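Local structure of aromatic amino acid aminotransferase I (Candida albicans WO-1, 6HNB) at the interface of chains A and B. The protein is a pyridoxal 5'-phosphate-dependent aminotransferase that probably transfers the amino group of aromatic L-amino acids to 2-oxoglutarate, giving aromatic oxo-acids and L-glutamate. Residues are numbered along the deposited sequence; one frame, centred on the assembly and turned at random. Chains: chain A/B, Aromatic amino acid aminotransferase I.

The interface of chains A and B. Residues chain A 48, 53, 103-105; chain B 299-300, 304, 392.
In the composite active site shared by the two subunits, A:Tyr105, a cofactor-binding residue, reaches across to B:Lys300, the lysine that in this family carries pyridoxal 5'-phosphate as a Schiff base. The amine NZ of B:Lys300 donates a hydrogen bond to the phenol OH of A:Tyr105 at 2.9 Å, the two side chains crossing at about a right angle. The lysine chain bends at its second torsion (chi2 74°) and then runs extended toward the hydroxyl. CB of B:Ser299, the lysine's neighbour and itself a cofactor-binding residue, lies 3.4 Å from the same OH.

Placement of the phenol depends on more than its polar end. B:Pro304 lays CB over the middle of one face of the tyrosine ring, 3.6 Å from the centroid, in a CH-pi contact, while its CG reaches CE2 of that ring. On the tyrosine side, chi1 (-66°) directs the side chain across the interface, and chi2 (-78°) turns one ring face to the proline CB. The pyrrolidine is enclosed from other directions too: CZ of A:Phe53 comes within 3.7 Å of its CD, and CG of A:Pro48 lies 3.9 Å from its CG, the two prolines passing in opposite directions.

A:Gln104 borders the same proline through OE1, 3.6 Å from CG of B:Pro304, and also braces the surrounding loops. Its amide NE2 donates to the carbonyl O of A:Pro48 at 2.9 Å, the acceptor lying nearly in the plane of the glutamine amide. Its OE1 accepts the N-H of A:Tyr105, in the carbonyl plane on a lone pair, with N and OE1 3.0 Å apart. One amide thereby ties together the two loop segments that receive B:Pro304, and the two bonds together would fix which end of the amide points where.

In the fold, the tyrosine loop follows helix 99-102 of one subunit, whereas the lysine loop of the other joins strand 292-297 to the 3-10 helix 304-306; two-fold symmetry repeats the arrangement at the second active site.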
loop_
_atom_site.group_PDB
_atom_site.type_symbol
_atom_site.label_atom_id
_atom_site.label_comp_id
_atom_site.label_asym_id
_atom_site.label_seq_id
_atom_site.Cartn_x
_atom_site.Cartn_y
_atom_site.Cartn_z
ATOM N N PRO A 48 -4.405 15.280 12.428
ATOM C CA PRO A 48 -5.322 16.351 12.045
ATOM C C PRO A 48 -6.715 16.108 12.663
ATOM O O PRO A 48 -6.982 15.030 13.213
ATOM C CB PRO A 48 -5.312 16.332 10.505
ATOM C CG PRO A 48 -4.925 14.909 10.144
ATOM C CD PRO A 48 -4.036 14.426 11.284
ATOM N N PHE A 53 -12.954 16.324 8.478
ATOM C CA PHE A 53 -13.079 15.240 7.462
ATOM C C PHE A 53 -14.372 15.494 6.680
ATOM O O PHE A 53 -15.447 15.538 7.288
ATOM C CB PHE A 53 -13.050 13.839 8.086
ATOM C CG PHE A 53 -11.804 13.448 8.847
ATOM C CD1 PHE A 53 -10.662 14.241 8.857
ATOM C CD2 PHE A 53 -11.786 12.272 9.590
ATOM C CE1 PHE A 53 -9.530 13.855 9.574
ATOM C CE2 PHE A 53 -10.659 11.895 10.318
ATOM C CZ PHE A 53 -9.521 12.675 10.289
ATOM N N LEU A 103 -11.390 7.004 9.232
ATOM C CA LEU A 103 -10.611 7.904 8.323
ATOM C C LEU A 103 -9.502 8.646 9.075
ATOM O O LEU A 103 -8.882 9.510 8.440
ATOM C CB LEU A 103 -11.530 8.902 7.598
ATOM C CG LEU A 103 -12.636 8.296 6.735
ATOM C CD1 LEU A 103 -13.477 9.404 6.119
ATOM C CD2 LEU A 103 -12.083 7.359 5.659
ATOM N N GLN A 104 -9.224 8.306 10.344
ATOM C CA GLN A 104 -8.107 8.877 11.149
ATOM C C GLN A 104 -6.939 7.883 11.089
ATOM O O GLN A 104 -7.219 6.663 10.844
ATOM C CB GLN A 104 -8.546 9.116 12.609
ATOM C CG GLN A 104 -7.523 9.827 13.506
ATOM C CD GLN A 104 -7.024 11.147 12.962
ATOM O OE1 GLN A 104 -6.102 11.188 12.133
ATOM N NE2 GLN A 104 -7.604 12.244 13.449
ATOM N N TYR A 105 -5.702 8.346 11.324
ATOM C CA TYR A 105 -4.538 7.444 11.553
ATOM C C TYR A 105 -4.940 6.485 12.691
ATOM O O TYR A 105 -5.809 6.858 13.546
ATOM C CB TYR A 105 -3.235 8.201 11.861
ATOM C CG TYR A 105 -2.671 9.044 10.732
ATOM C CD1 TYR A 105 -1.974 8.464 9.673
ATOM C CD2 TYR A 105 -2.813 10.428 10.719
ATOM C CE1 TYR A 105 -1.434 9.227 8.648
ATOM C CE2 TYR A 105 -2.292 11.202 9.686
ATOM C CZ TYR A 105 -1.614 10.602 8.638
ATOM O OH TYR A 105 -1.087 11.346 7.616
ATOM N N SER B 299 -3.924 13.421 2.996
ATOM C CA SER B 299 -4.052 13.037 4.418
ATOM C C SER B 299 -4.381 14.236 5.312
ATOM O O SER B 299 -5.206 14.051 6.210
ATOM C CB SER B 299 -2.848 12.282 4.900
ATOM O OG SER B 299 -2.933 10.938 4.431
ATOM N N LYS B 300 -3.763 15.396 5.120
ATOM C CA LYS B 300 -3.974 16.588 5.994
ATOM C C LYS B 300 -5.011 17.552 5.399
ATOM O O LYS B 300 -5.301 18.581 6.041
ATOM C CB LYS B 300 -2.645 17.299 6.256
ATOM C CG LYS B 300 -1.881 16.711 7.439
ATOM C CD LYS B 300 -1.265 15.379 7.122
ATOM C CE LYS B 300 -0.642 14.695 8.313
ATOM N NZ LYS B 300 0.426 13.762 7.872
ATOM N N PRO B 304 -6.775 11.268 6.505
ATOM C CA PRO B 304 -5.703 10.272 6.412
ATOM C C PRO B 304 -6.159 8.912 5.855
ATOM O O PRO B 304 -5.376 8.244 5.170
ATOM C CB PRO B 304 -5.231 10.098 7.870
ATOM C CG PRO B 304 -5.617 11.385 8.558
ATOM C CD PRO B 304 -6.892 11.833 7.859
ATOM N N MET B 392 1.214 22.290 11.063
ATOM C CA MET B 392 0.423 21.990 12.277
ATOM C C MET B 392 1.315 22.069 13.527
ATOM O O MET B 392 0.758 21.947 14.644
ATOM C CB MET B 392 -0.258 20.621 12.191
ATOM C CG MET B 392 0.654 19.484 11.819
ATOM S SD MET B 392 -0.142 17.883 12.011
ATOM C CE MET B 392 -1.581 18.039 10.969
#